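Local coordinates for minor capsid protein (Cafeteriavirus-dependent mavirus, PDB 6G42), which forms the pentons of the virophage capsid, probably closing the icosahedral vertices as a pentamer of subunits built on a single jelly-roll, at residues L43-E55 with N257-N269. Sequence-based numbering, arbitrary orientation.
Sequences LDPDKNYLLIVEE and NSSNKYHNILQTN
Ile52 meets the type I turn Ser258 to Lys261 first, its CD1 near the carbonyl oxygen of Ser258. Tyr262 then slots its ring between two aliphatic side chains of 49-55. CD1 of Ile52 sits over the centre of one face, 4.2 Å from the ring centroid, and CD1 of Leu50 covers the opposite face nearer the rim, in a pair of CH-pi contacts. The chi1 of Ile52 (-178°) leaves CG2 between the backbone N and the carbonyl carbon, from where it meets CE1 of Tyr262 (3.6 Å). The phenol oxygen is hydrogen-bonded to Glu304. His263 forms the antiparallel hydrogen-bonded pair with Leu51: the N of Leu51 gives a nearly straight bond to the O of His263 (2.8 Å), and the N of His263 returns one to the O of Leu51 (2.9 Å, bent to 145°). Asn264 and Leu50 form the neighbouring non-hydrogen-bonded pair, their side chains alongside each other. One step on, the N of Ile265 bonds to the O of Tyr49 (3.1 Å), and the side chain of Ile265 forks, CD1 meeting CB of Leu51 and CG2 meeting CD1 of Leu43. Thr268 packs against the loop 44-47, CB and CG2 lying against the carbonyls of Asp44 and Lys47 and CG2 at the edge of the Tyr49 ring. Strands 248-264 and 49-62 are thus neighbours in an antiparallel four-stranded sheet, probably one sheet of the jelly-roll: three backbone bonds set the register, and Leu50 and Leu51 pack on opposite faces, against Tyr262 and Ile265 respectively. In the second subunit, backbone atoms of Lys6 and Tyr8 hold the Asn264 amide, and Trp10 donates to the O of Tyr262 and meets the His263 ring, consistent with an edge that also serves pentamer assembly.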
loop_
_atom_site.group_PDB
_atom_site.type_symbol
_atom_site.label_atom_id
_atom_site.label_comp_id
_atom_site.label_asym_id
_atom_site.label_seq_id
_atom_site.Cartn_x
_atom_site.Cartn_y
_atom_site.Cartn_z
ATOM N N LEU C 43 -6.064 24.876 -30.069
ATOM C CA LEU C 43 -5.156 25.740 -29.294
ATOM C C LEU C 43 -5.125 27.194 -29.798
ATOM O O LEU C 43 -5.455 27.472 -30.957
ATOM C CB LEU C 43 -3.741 25.158 -29.344
ATOM C CG LEU C 43 -3.584 23.693 -28.926
ATOM C CD1 LEU C 43 -2.197 23.178 -29.279
ATOM C CD2 LEU C 43 -3.856 23.525 -27.440
ATOM N N ASP C 44 -4.726 28.113 -28.917
ATOM C CA ASP C 44 -4.485 29.514 -29.298
ATOM C C ASP C 44 -3.177 29.612 -30.089
ATOM O O ASP C 44 -2.216 28.899 -29.774
ATOM C CB ASP C 44 -4.365 30.430 -28.069
ATOM C CG ASP C 44 -5.647 30.517 -27.255
ATOM O OD1 ASP C 44 -6.524 29.636 -27.388
ATOM O OD2 ASP C 44 -5.771 31.479 -26.462
ATOM N N PRO C 45 -3.129 30.486 -31.116
ATOM C CA PRO C 45 -1.865 30.691 -31.837
ATOM C C PRO C 45 -0.815 31.508 -31.067
ATOM O O PRO C 45 0.375 31.359 -31.331
ATOM C CB PRO C 45 -2.300 31.414 -33.114
ATOM C CG PRO C 45 -3.564 32.107 -32.747
ATOM C CD PRO C 45 -4.238 31.252 -31.717
ATOM N N ASP C 46 -1.248 32.345 -30.124
ATOM C CA ASP C 46 -0.332 33.222 -29.371
ATOM C C ASP C 46 0.457 32.553 -28.235
ATOM O O ASP C 46 1.397 33.161 -27.716
ATOM C CB ASP C 46 -1.098 34.428 -28.804
ATOM C CG ASP C 46 -1.658 35.347 -29.892
ATOM O OD1 ASP C 46 -1.173 35.316 -31.046
ATOM O OD2 ASP C 46 -2.589 36.120 -29.583
ATOM N N LYS C 47 0.085 31.326 -27.853
ATOM C CA LYS C 47 0.710 30.617 -26.717
ATOM C C LYS C 47 1.496 29.373 -27.142
ATOM O O LYS C 47 1.326 28.864 -28.250
ATOM C CB LYS C 47 -0.357 30.206 -25.700
ATOM C CG LYS C 47 -1.139 31.363 -25.094
ATOM C CD LYS C 47 -2.368 30.858 -24.354
ATOM C CE LYS C 47 -3.250 31.981 -23.827
ATOM N NZ LYS C 47 -3.055 32.215 -22.370
ATOM N N ASN C 48 2.359 28.907 -26.239
ATOM C CA ASN C 48 3.051 27.616 -26.363
ATOM C C ASN C 48 2.466 26.617 -25.371
ATOM O O ASN C 48 2.125 26.989 -24.247
ATOM C CB ASN C 48 4.547 27.774 -26.081
ATOM C CG ASN C 48 5.282 28.501 -27.190
ATOM O OD1 ASN C 48 4.924 28.402 -28.365
ATOM N ND2 ASN C 48 6.329 29.225 -26.821
ATOM N N TYR C 49 2.390 25.351 -25.780
ATOM C CA TYR C 49 1.727 24.308 -24.991
ATOM C C TYR C 49 2.570 23.060 -24.756
ATOM O O TYR C 49 3.404 22.684 -25.579
ATOM C CB TYR C 49 0.439 23.875 -25.676
ATOM C CG TYR C 49 -0.607 24.953 -25.749
ATOM C CD1 TYR C 49 -0.582 25.903 -26.767
ATOM C CD2 TYR C 49 -1.632 25.023 -24.807
ATOM C CE1 TYR C 49 -1.548 26.896 -26.845
ATOM C CE2 TYR C 49 -2.605 26.012 -24.877
ATOM C CZ TYR C 49 -2.560 26.945 -25.899
ATOM O OH TYR C 49 -3.519 27.924 -25.979
ATOM N N LEU C 50 2.320 22.431 -23.610
ATOM C CA LEU C 50 2.792 21.087 -23.309
ATOM C C LEU C 50 1.601 20.145 -23.397
ATOM O O LEU C 50 0.482 20.551 -23.121
ATOM C CB LEU C 50 3.378 21.035 -21.901
ATOM C CG LEU C 50 4.553 21.964 -21.600
ATOM C CD1 LEU C 50 4.878 21.907 -20.116
ATOM C CD2 LEU C 50 5.776 21.595 -22.429
ATOM N N LEU C 51 1.856 18.901 -23.785
ATOM C CA LEU C 51 0.849 17.839 -23.808
ATOM C C LEU C 51 1.187 16.766 -22.772
ATOM O O LEU C 51 2.318 16.259 -22.737
ATOM C CB LEU C 51 0.790 17.186 -25.187
ATOM C CG LEU C 51 -0.004 15.880 -25.321
ATOM C CD1 LEU C 51 -1.490 16.111 -25.089
ATOM C CD2 LEU C 51 0.226 15.288 -26.694
ATOM N N ILE C 52 0.190 16.401 -21.967
ATOM C CA ILE C 52 0.290 15.267 -21.039
ATOM C C ILE C 52 -0.996 14.442 -21.072
ATOM O O ILE C 52 -2.102 14.995 -21.099
ATOM C CB ILE C 52 0.634 15.718 -19.596
ATOM C CG1 ILE C 52 0.792 14.514 -18.666
ATOM C CG2 ILE C 52 -0.413 16.668 -19.023
ATOM C CD1 ILE C 52 1.597 14.836 -17.424
ATOM N N VAL C 53 -0.832 13.118 -21.099
ATOM C CA VAL C 53 -1.946 12.182 -21.025
ATOM C C VAL C 53 -2.299 12.032 -19.548
ATOM O O VAL C 53 -1.589 11.357 -18.804
ATOM C CB VAL C 53 -1.581 10.817 -21.657
ATOM C CG1 VAL C 53 -2.734 9.817 -21.547
ATOM C CG2 VAL C 53 -1.187 11.008 -23.118
ATOM N N GLU C 54 -3.387 12.684 -19.137
ATOM C CA GLU C 54 -3.870 12.642 -17.750
ATOM C C GLU C 54 -4.361 11.236 -17.348
ATOM O O GLU C 54 -3.987 10.718 -16.295
ATOM C CB GLU C 54 -4.998 13.667 -17.569
ATOM C CG GLU C 54 -5.640 13.753 -16.178
ATOM C CD GLU C 54 -4.747 14.374 -15.114
ATOM O OE1 GLU C 54 -3.667 14.923 -15.459
ATOM O OE2 GLU C 54 -5.139 14.322 -13.920
ATOM N N GLU C 55 -5.189 10.629 -18.193
ATOM C CA GLU C 55 -5.868 9.384 -17.839
ATOM C C GLU C 55 -6.316 8.601 -19.071
ATOM O O GLU C 55 -6.754 9.186 -20.064
ATOM C CB GLU C 55 -7.055 9.727 -16.926
ATOM C CG GLU C 55 -8.172 8.700 -16.776
ATOM C CD GLU C 55 -9.246 9.145 -15.780
ATOM O OE1 GLU C 55 -9.484 10.372 -15.656
ATOM O OE2 GLU C 55 -9.863 8.273 -15.128
ATOM N N ASN C 257 1.796 9.654 -10.660
ATOM C CA ASN C 257 3.245 9.387 -10.537
ATOM C C ASN C 257 4.125 10.176 -11.526
ATOM O O ASN C 257 5.125 10.767 -11.117
ATOM C CB ASN C 257 3.537 7.873 -10.640
ATOM C CG ASN C 257 2.999 7.238 -11.920
ATOM O OD1 ASN C 257 2.281 7.874 -12.698
ATOM N ND2 ASN C 257 3.343 5.972 -12.137
ATOM N N SER C 258 3.744 10.196 -12.805
ATOM C CA SER C 258 4.563 10.789 -13.882
ATOM C C SER C 258 4.305 12.296 -14.083
ATOM O O SER C 258 3.845 12.730 -15.148
ATOM C CB SER C 258 4.339 10.032 -15.199
ATOM O OG SER C 258 4.584 8.642 -15.054
ATOM N N SER C 259 4.623 13.080 -13.051
ATOM C CA SER C 259 4.567 14.550 -13.104
ATOM C C SER C 259 5.362 15.099 -14.289
ATOM O O SER C 259 4.930 16.052 -14.934
ATOM C CB SER C 259 5.101 15.171 -11.798
ATOM O OG SER C 259 4.253 14.904 -10.691
ATOM N N ASN C 260 6.507 14.475 -14.574
ATOM C CA ASN C 260 7.388 14.881 -15.674
ATOM C C ASN C 260 6.925 14.521 -17.096
ATOM O O ASN C 260 7.487 15.062 -18.046
ATOM C CB ASN C 260 8.796 14.293 -15.470
ATOM C CG ASN C 260 9.556 14.952 -14.332
ATOM O OD1 ASN C 260 9.510 16.169 -14.158
ATOM N ND2 ASN C 260 10.297 14.152 -13.578
ATOM N N LYS C 261 5.926 13.645 -17.265
ATOM C CA LYS C 261 5.589 13.099 -18.611
ATOM C C LYS C 261 4.863 14.089 -19.551
ATOM O O LYS C 261 3.710 13.894 -19.949
ATOM C CB LYS C 261 4.859 11.746 -18.518
ATOM C CG LYS C 261 5.813 10.563 -18.564
ATOM C CD LYS C 261 5.102 9.221 -18.690
ATOM C CE LYS C 261 6.084 8.094 -19.003
ATOM N NZ LYS C 261 7.234 7.994 -18.051
ATOM N N TYR C 262 5.605 15.127 -19.929
ATOM C CA TYR C 262 5.146 16.191 -20.800
ATOM C C TYR C 262 5.853 16.070 -22.152
ATOM O O TYR C 262 6.974 15.551 -22.243
ATOM C CB TYR C 262 5.477 17.549 -20.173
ATOM C CG TYR C 262 4.552 18.001 -19.053
ATOM C CD1 TYR C 262 3.250 18.417 -19.325
ATOM C CD2 TYR C 262 4.994 18.058 -17.724
ATOM C CE1 TYR C 262 2.405 18.852 -18.313
ATOM C CE2 TYR C 262 4.154 18.496 -16.704
ATOM C CZ TYR C 262 2.860 18.892 -17.004
ATOM O OH TYR C 262 2.015 19.322 -16.006
ATOM N N HIS C 263 5.187 16.552 -23.199
ATOM C CA HIS C 263 5.775 16.659 -24.540
ATOM C C HIS C 263 5.450 18.011 -25.133
ATOM O O HIS C 263 4.344 18.515 -24.947
ATOM C CB HIS C 263 5.240 15.560 -25.445
ATOM C CG HIS C 263 5.635 14.195 -25.003
ATOM N ND1 HIS C 263 6.897 13.689 -25.213
ATOM C CD2 HIS C 263 4.952 13.244 -24.325
ATOM C CE1 HIS C 263 6.973 12.475 -24.696
ATOM N NE2 HIS C 263 5.805 12.181 -24.155
ATOM N N ASN C 264 6.411 18.595 -25.841
ATOM C CA ASN C 264 6.235 19.921 -26.434
ATOM C C ASN C 264 5.365 19.842 -27.684
ATOM O O ASN C 264 5.587 18.983 -28.538
ATOM C CB ASN C 264 7.590 20.526 -26.793
ATOM C CG ASN C 264 8.373 20.982 -25.576
ATOM O OD1 ASN C 264 9.405 20.400 -25.231
ATOM N ND2 ASN C 264 7.890 22.039 -24.924
ATOM N N ILE C 265 4.373 20.724 -27.771
ATOM C CA ILE C 265 3.612 20.922 -29.006
ATOM C C ILE C 265 4.377 21.946 -29.845
ATOM O O ILE C 265 4.654 23.054 -29.379
ATOM C CB ILE C 265 2.166 21.407 -28.734
ATOM C CG1 ILE C 265 1.361 20.332 -27.981
ATOM C CG2 ILE C 265 1.445 21.787 -30.028
ATOM C CD1 ILE C 265 1.121 19.031 -28.734
ATOM N N LEU C 266 4.701 21.560 -31.082
ATOM C CA LEU C 266 5.510 22.379 -31.990
ATOM C C LEU C 266 4.684 23.389 -32.798
ATOM O O LEU C 266 5.175 24.485 -33.095
ATOM C CB LEU C 266 6.319 21.477 -32.932
ATOM C CG LEU C 266 7.189 20.395 -32.270
ATOM C CD1 LEU C 266 7.806 19.492 -33.329
ATOM C CD2 LEU C 266 8.275 20.978 -31.373
ATOM N N GLN C 267 3.445 23.022 -33.138
ATOM C CA GLN C 267 2.549 23.870 -33.942
ATOM C C GLN C 267 1.192 24.042 -33.263
ATOM O O GLN C 267 0.630 23.082 -32.754
ATOM C CB GLN C 267 2.333 23.260 -35.332
ATOM C CG GLN C 267 3.602 22.787 -36.021
ATOM C CD GLN C 267 3.350 22.283 -37.431
ATOM O OE1 GLN C 267 3.509 21.094 -37.708
ATOM N NE2 GLN C 267 2.957 23.184 -38.330
ATOM N N THR C 268 0.672 25.263 -33.286
ATOM C CA THR C 268 -0.598 25.621 -32.639
ATOM C C THR C 268 -1.819 25.619 -33.566
ATOM O O THR C 268 -2.955 25.665 -33.090
ATOM C CB THR C 268 -0.505 27.032 -32.028
ATOM O OG1 THR C 268 -0.036 27.958 -33.020
ATOM C CG2 THR C 268 0.448 27.043 -30.846
ATOM N N ASN C 269 -1.591 25.567 -34.876
ATOM C CA ASN C 269 -2.654 25.793 -35.875
ATOM C C ASN C 269 -3.495 24.562 -36.264
ATOM O O ASN C 269 -4.410 24.683 -37.081
ATOM C CB ASN C 269 -2.057 26.438 -37.141
ATOM C CG ASN C 269 -1.230 25.463 -37.977
ATOM O OD1 ASN C 269 -0.469 24.656 -37.438
ATOM N ND2 ASN C 269 -1.370 25.543 -39.300
#